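Long-range contacts in cyclic GMP-AMP synthase-like receptor (Tribolium castaneum, PDB 7LT2), which senses double-stranded RNA in the cytoplasm and then makes the innate immune messenger cyclic GMP-AMP from ATP and GTP: residues F95-L100 and N126-T131; D193-F198 and F223-K228. All coordinates share one frame; numbering follows the deposited sequence.

Interaction 1. Residues F95-L100 and N126-T131; sequences FVWLKL and NDFLDT
Leu98 O accepts the shortest direct bond of this contact, from Leu129 N at 2.8 Å, with the donor nearly on the axis of the carbonyl group; Phe128 CA brings a C-H to the same oxygen. The contact is a single beta bridge, Lys99 with Phe128, between strand 95-100 of the nucleotidyltransferase sheet and the loop ahead of helix 131-147. It illustrates how a loop can take up a strand's pairing, bonding to Leu98 and Leu100 beyond where strand 240-243 pairs at Val96. The second bond runs back from Leu100 N to Asp127 O, 3.1 Å, while Lys99 CA approaches that oxygen too. Two waters extend the join: one accepts from Leu98 N and lies 2.8 Å from Leu129 O, an oxygen that also accepts from Trp240 NE1; the other donates to both Leu100 O and Asp127 OD2. Asp127 OD1 forms a salt bridge with Arg119.

Among the side chains, the Phe128 ring takes Lys99 CB over one face in a CH-pi contact, offset toward the rim. Chi1 of 59° sets Lys99 CG between its own N and carbonyl carbon. With chi2 at 173°, CD is anti to CA and lies 3.9 Å from Phe128 CZ. Trp97 meets Phe128 obliquely, and Arg238 makes cation-pi contacts with both rings. Away from these rings, Leu98 and Leu129 lie side by side, their CD1 atoms touching at 3.8 Å.

Interaction 2. Residues D193-F198 and F223-K228; sequences DLVACF and FIVPKK
Phe198 and Ile224 form an antiparallel hydrogen-bonded pair, and the close packing gathers around them. Ile224 N gives a bond of 2.8 Å to Phe198 O, while Phe198 N returns a longer one of 3.2 Å to Ile224 O, in the carbonyl plane. Their side chains share one face of the sheet, where Ile224 CG1 rests on Phe198 CB at 3.8 Å; chi1 of 63° sets that CG1 between the backbone N and carbonyl carbon of Ile224. Cys197 and Phe223 flank the pair. Cys197 CB leans on Phe223 CD2, and Cys197 SG stands 4.8 Å from the centroid of the Phe223 ring, an oblique sulfur-aromatic contact. Val225 CG2 reaches the same sulfur. Pro226, whose ring nitrogen carries no hydrogen, ends the pairing but still packs tightly: its CD lies 3.1 Å from Ala196 O, a buried carbonyl oxygen with no polar partner in the model.

Past Cys197 and Val225, whose CA atoms are 5.0 Å apart, the chains separate; the N-to-C directions of strands 193-198 and 223-225 lie 139° apart, well short of exactly antiparallel. Here Val195 CG1 makes looser contacts, 4.0 Å to Pro226 CD and 4.1 Å to Val225 CG1. The chain then runs out to the exposed Lys227 and Lys228, which do not touch strand 193-198. Such a short antiparallel pairing, flaring away from strand 188-200, which also carries Asp193, a probable ligand of the catalytic magnesium, belongs to the central sheet of the cGAS-like nucleotidyltransferase fold.

Interactions 1 and 2, their centres 13 Å apart, show how one sheet can knit distant parts of a chain together. Strand 240-243 pairs with both strand 95-100 and strand 222-225, linking the two contacts through its backbone. Side chains join them directly as well: Leu129 CD1 packs on Phe198 CD2 at 3.6 Å, and Thr131 CG2 on Pro226 CA at 3.8 Å. The probable nucleotide site lies closer to interaction 2, where the Phe223 side chain comes within about 3 Å of the side chain of Ser243, a likely GTP-binding residue. In interaction 1, the Leu98 side chain remains about 9 Å from that of Leu242, another such residue.

Interaction 1. Residues F95-L100 and N126-T131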
loop_
_atom_site.group_PDB
_atom_site.type_symbol
_atom_site.label_atom_id
_atom_site.label_comp_id
_atom_site.label_asym_id
_atom_site.label_seq_id
_atom_site.Cartn_x
_atom_site.Cartn_y
_atom_site.Cartn_z
ATOM N N PHE A 95 -11.472 -11.846 -3.734
ATOM C CA PHE A 95 -11.283 -12.409 -2.406
ATOM C C PHE A 95 -11.178 -13.924 -2.487
ATOM O O PHE A 95 -11.739 -14.557 -3.385
ATOM C CB PHE A 95 -12.431 -12.005 -1.472
ATOM C CG PHE A 95 -12.503 -10.527 -1.229
ATOM C CD1 PHE A 95 -13.162 -9.699 -2.121
ATOM C CD2 PHE A 95 -11.893 -9.964 -0.120
ATOM C CE1 PHE A 95 -13.221 -8.335 -1.911
ATOM C CE2 PHE A 95 -11.952 -8.600 0.098
ATOM C CZ PHE A 95 -12.614 -7.785 -0.800
ATOM N N VAL A 96 -10.450 -14.501 -1.533
ATOM C CA VAL A 96 -10.165 -15.928 -1.531
ATOM C C VAL A 96 -10.425 -16.501 -0.146
ATOM O O VAL A 96 -10.481 -15.784 0.857
ATOM C CB VAL A 96 -8.713 -16.228 -1.964
ATOM C CG1 VAL A 96 -8.443 -15.686 -3.371
ATOM C CG2 VAL A 96 -7.729 -15.641 -0.960
ATOM N N TRP A 97 -10.593 -17.820 -0.109
ATOM C CA TRP A 97 -10.601 -18.592 1.122
ATOM C C TRP A 97 -9.329 -19.426 1.194
ATOM O O TRP A 97 -8.744 -19.783 0.166
ATOM C CB TRP A 97 -11.827 -19.509 1.204
ATOM C CG TRP A 97 -13.129 -18.785 1.345
ATOM C CD1 TRP A 97 -13.315 -17.441 1.458
ATOM C CD2 TRP A 97 -14.435 -19.377 1.390
ATOM N NE1 TRP A 97 -14.655 -17.157 1.573
ATOM C CE2 TRP A 97 -15.363 -18.328 1.533
ATOM C CE3 TRP A 97 -14.907 -20.692 1.323
ATOM C CZ2 TRP A 97 -16.739 -18.551 1.609
ATOM C CZ3 TRP A 97 -16.275 -20.912 1.400
ATOM C CH2 TRP A 97 -17.172 -19.847 1.541
ATOM N N LEU A 98 -8.905 -19.736 2.415
ATOM C CA LEU A 98 -7.690 -20.512 2.633
ATOM C C LEU A 98 -7.979 -21.553 3.702
ATOM O O LEU A 98 -8.314 -21.200 4.835
ATOM C CB LEU A 98 -6.525 -19.604 3.049
ATOM C CG LEU A 98 -5.075 -20.105 2.946
ATOM C CD1 LEU A 98 -4.733 -21.118 4.026
ATOM C CD2 LEU A 98 -4.779 -20.681 1.569
ATOM N N LYS A 99 -7.852 -22.827 3.348
ATOM C CA LYS A 99 -8.060 -23.900 4.306
ATOM C C LYS A 99 -6.840 -24.807 4.327
ATOM O O LYS A 99 -6.054 -24.859 3.377
ATOM C CB LYS A 99 -9.331 -24.711 3.989
ATOM C CG LYS A 99 -9.358 -25.356 2.616
ATOM C CD LYS A 99 -10.573 -26.270 2.481
ATOM C CE LYS A 99 -10.862 -26.613 1.027
ATOM N NZ LYS A 99 -9.741 -27.345 0.374
ATOM N N LEU A 100 -6.671 -25.505 5.441
ATOM C CA LEU A 100 -5.568 -26.437 5.620
ATOM C C LEU A 100 -6.127 -27.852 5.601
ATOM O O LEU A 100 -7.074 -28.156 6.334
ATOM C CB LEU A 100 -4.820 -26.177 6.933
ATOM C CG LEU A 100 -3.947 -24.924 7.091
ATOM C CD1 LEU A 100 -4.775 -23.645 7.150
ATOM C CD2 LEU A 100 -3.071 -25.047 8.331
ATOM N N ASN A 126 -13.583 -26.129 10.353
ATOM C CA ASN A 126 -13.060 -26.827 9.181
ATOM C C ASN A 126 -11.680 -26.328 8.765
ATOM O O ASN A 126 -11.281 -26.499 7.606
ATOM C CB ASN A 126 -14.032 -26.746 7.998
ATOM C CG ASN A 126 -15.367 -27.403 8.297
ATOM O OD1 ASN A 126 -15.458 -28.626 8.409
ATOM N ND2 ASN A 126 -16.414 -26.592 8.423
ATOM N N ASP A 127 -10.947 -25.716 9.695
ATOM C CA ASP A 127 -9.554 -25.303 9.483
ATOM C C ASP A 127 -9.430 -24.257 8.375
ATOM O O ASP A 127 -8.472 -24.262 7.597
ATOM C CB ASP A 127 -8.654 -26.507 9.199
ATOM C CG ASP A 127 -8.326 -27.297 10.456
ATOM O OD1 ASP A 127 -8.649 -26.816 11.562
ATOM O OD2 ASP A 127 -7.748 -28.400 10.339
ATOM N N PHE A 128 -10.398 -23.346 8.307
ATOM C CA PHE A 128 -10.288 -22.180 7.442
ATOM C C PHE A 128 -9.546 -21.073 8.175
ATOM O O PHE A 128 -9.831 -20.800 9.346
ATOM C CB PHE A 128 -11.662 -21.681 7.003
ATOM C CG PHE A 128 -12.251 -22.450 5.858
ATOM C CD1 PHE A 128 -11.986 -22.076 4.552
ATOM C CD2 PHE A 128 -13.076 -23.542 6.087
ATOM C CE1 PHE A 128 -12.531 -22.778 3.490
ATOM C CE2 PHE A 128 -13.623 -24.247 5.027
ATOM C CZ PHE A 128 -13.348 -23.866 3.731
ATOM N N LEU A 129 -8.592 -20.451 7.488
ATOM C CA LEU A 129 -7.910 -19.282 8.026
ATOM C C LEU A 129 -8.915 -18.163 8.250
ATOM O O LEU A 129 -9.701 -17.835 7.358
ATOM C CB LEU A 129 -6.821 -18.815 7.059
ATOM C CG LEU A 129 -5.343 -19.008 7.395
ATOM C CD1 LEU A 129 -4.484 -18.212 6.406
ATOM C CD2 LEU A 129 -5.023 -18.618 8.835
ATOM N N ASP A 130 -8.883 -17.562 9.437
ATOM C CA ASP A 130 -9.892 -16.589 9.837
ATOM C C ASP A 130 -9.250 -15.216 10.004
ATOM O O ASP A 130 -8.264 -15.074 10.732
ATOM C CB ASP A 130 -10.582 -17.038 11.131
ATOM C CG ASP A 130 -11.757 -16.161 11.507
ATOM O OD1 ASP A 130 -11.527 -15.037 11.988
ATOM O OD2 ASP A 130 -12.912 -16.596 11.314
ATOM N N THR A 131 -9.819 -14.205 9.336
ATOM C CA THR A 131 -9.232 -12.867 9.373
ATOM C C THR A 131 -9.322 -12.256 10.766
ATOM O O THR A 131 -8.356 -11.656 11.247
ATOM C CB THR A 131 -9.913 -11.950 8.354
ATOM O OG1 THR A 131 -11.318 -11.881 8.626
ATOM C CG2 THR A 131 -9.698 -12.451 6.942
HETATM O O HOH W 1 -10.441 -18.628 4.723
HETATM O O HOH W 2 -6.067 -29.628 8.525
#

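Interaction 2. Residues D193-F198 and F223-K228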
loop_
_atom_site.group_PDB
_atom_site.type_symbol
_atom_site.label_atom_id
_atom_site.label_comp_id
_atom_site.label_asym_id
_atom_site.label_seq_id
_atom_site.Cartn_x
_atom_site.Cartn_y
_atom_site.Cartn_z
ATOM N N ASP A 193 1.213 0.854 10.010
ATOM C CA ASP A 193 0.227 -0.148 10.402
ATOM C C ASP A 193 0.838 -1.543 10.305
ATOM O O ASP A 193 1.475 -1.884 9.304
ATOM C CB ASP A 193 -1.027 -0.051 9.531
ATOM C CG ASP A 193 -1.922 1.114 9.920
ATOM O OD1 ASP A 193 -1.504 1.945 10.756
ATOM O OD2 ASP A 193 -3.049 1.194 9.387
ATOM N N LEU A 194 0.632 -2.353 11.342
ATOM C CA LEU A 194 1.257 -3.674 11.433
ATOM C C LEU A 194 0.224 -4.709 11.002
ATOM O O LEU A 194 -0.655 -5.083 11.777
ATOM C CB LEU A 194 1.765 -3.925 12.847
ATOM C CG LEU A 194 2.610 -2.805 13.460
ATOM C CD1 LEU A 194 2.974 -3.145 14.901
ATOM C CD2 LEU A 194 3.860 -2.548 12.634
ATOM N N VAL A 195 0.332 -5.165 9.756
ATOM C CA VAL A 195 -0.702 -5.963 9.099
ATOM C C VAL A 195 -0.221 -7.407 8.982
ATOM O O VAL A 195 0.758 -7.689 8.280
ATOM C CB VAL A 195 -1.046 -5.394 7.714
ATOM C CG1 VAL A 195 -2.189 -6.171 7.085
ATOM C CG2 VAL A 195 -1.370 -3.899 7.813
ATOM N N ALA A 196 -0.937 -8.327 9.632
ATOM C CA ALA A 196 -0.600 -9.746 9.579
ATOM C C ALA A 196 -1.107 -10.354 8.276
ATOM O O ALA A 196 -2.318 -10.376 8.030
ATOM C CB ALA A 196 -1.208 -10.472 10.778
ATOM N N CYS A 197 -0.188 -10.868 7.458
ATOM C CA CYS A 197 -0.509 -11.439 6.157
ATOM C C CYS A 197 0.047 -12.856 6.058
ATOM O O CYS A 197 0.905 -13.263 6.842
ATOM C CB CYS A 197 0.071 -10.601 5.018
ATOM S SG CYS A 197 -0.348 -8.835 5.085
ATOM N N PHE A 198 -0.440 -13.606 5.070
ATOM C CA PHE A 198 0.074 -14.941 4.781
ATOM C C PHE A 198 0.575 -14.994 3.345
ATOM O O PHE A 198 -0.144 -14.603 2.420
ATOM C CB PHE A 198 -0.990 -16.014 5.032
ATOM C CG PHE A 198 -1.188 -16.316 6.490
ATOM C CD1 PHE A 198 -0.407 -17.268 7.125
ATOM C CD2 PHE A 198 -2.133 -15.629 7.228
ATOM C CE1 PHE A 198 -0.586 -17.540 8.473
ATOM C CE2 PHE A 198 -2.310 -15.895 8.571
ATOM C CZ PHE A 198 -1.537 -16.849 9.194
ATOM N N PHE A 223 0.710 -12.574 -1.460
ATOM C CA PHE A 223 0.195 -12.806 -0.120
ATOM C C PHE A 223 -1.262 -12.386 -0.018
ATOM O O PHE A 223 -1.803 -11.694 -0.886
ATOM C CB PHE A 223 1.057 -12.123 0.968
ATOM C CG PHE A 223 1.300 -10.644 0.772
ATOM C CD1 PHE A 223 2.362 -10.195 -0.001
ATOM C CD2 PHE A 223 0.520 -9.711 1.438
ATOM C CE1 PHE A 223 2.611 -8.833 -0.147
ATOM C CE2 PHE A 223 0.762 -8.353 1.306
ATOM C CZ PHE A 223 1.809 -7.913 0.507
ATOM N N ILE A 224 -1.909 -12.878 1.034
ATOM C CA ILE A 224 -3.296 -12.544 1.325
ATOM C C ILE A 224 -3.324 -11.637 2.543
ATOM O O ILE A 224 -2.484 -11.736 3.446
ATOM C CB ILE A 224 -4.182 -13.793 1.536
ATOM C CG1 ILE A 224 -3.725 -14.605 2.757
ATOM C CG2 ILE A 224 -4.220 -14.628 0.260
ATOM C CD1 ILE A 224 -4.607 -15.846 3.059
ATOM N N VAL A 225 -4.302 -10.740 2.552
ATOM C CA VAL A 225 -4.394 -9.642 3.511
ATOM C C VAL A 225 -5.736 -9.756 4.225
ATOM O O VAL A 225 -6.757 -10.026 3.574
ATOM C CB VAL A 225 -4.234 -8.286 2.800
ATOM C CG1 VAL A 225 -4.390 -7.131 3.767
ATOM C CG2 VAL A 225 -2.875 -8.207 2.115
ATOM N N PRO A 226 -5.789 -9.569 5.555
ATOM C CA PRO A 226 -7.040 -9.812 6.294
ATOM C C PRO A 226 -8.039 -8.671 6.214
ATOM O O PRO A 226 -8.639 -8.295 7.227
ATOM C CB PRO A 226 -6.552 -10.016 7.733
ATOM C CG PRO A 226 -5.325 -9.160 7.818
ATOM C CD PRO A 226 -4.677 -9.213 6.452
ATOM N N LYS A 227 -8.235 -8.121 5.022
ATOM C CA LYS A 227 -9.232 -7.085 4.793
ATOM C C LYS A 227 -10.462 -7.734 4.173
ATOM O O LYS A 227 -10.396 -8.265 3.058
ATOM C CB LYS A 227 -8.683 -5.981 3.886
ATOM C CG LYS A 227 -9.652 -4.831 3.686
ATOM C CD LYS A 227 -8.972 -3.576 3.157
ATOM C CE LYS A 227 -8.610 -3.702 1.690
ATOM N NZ LYS A 227 -8.664 -2.380 1.001
ATOM N N LYS A 228 -11.578 -7.697 4.896
ATOM C CA LYS A 228 -12.804 -8.311 4.421
ATOM C C LYS A 228 -13.472 -7.422 3.379
ATOM O O LYS A 228 -13.146 -6.237 3.259
ATOM C CB LYS A 228 -13.747 -8.563 5.594
ATOM C CG LYS A 228 -14.212 -7.316 6.321
ATOM C CD LYS A 228 -15.106 -7.695 7.493
ATOM C CE LYS A 228 -15.208 -6.571 8.510
ATOM N NZ LYS A 228 -15.990 -5.414 7.998
#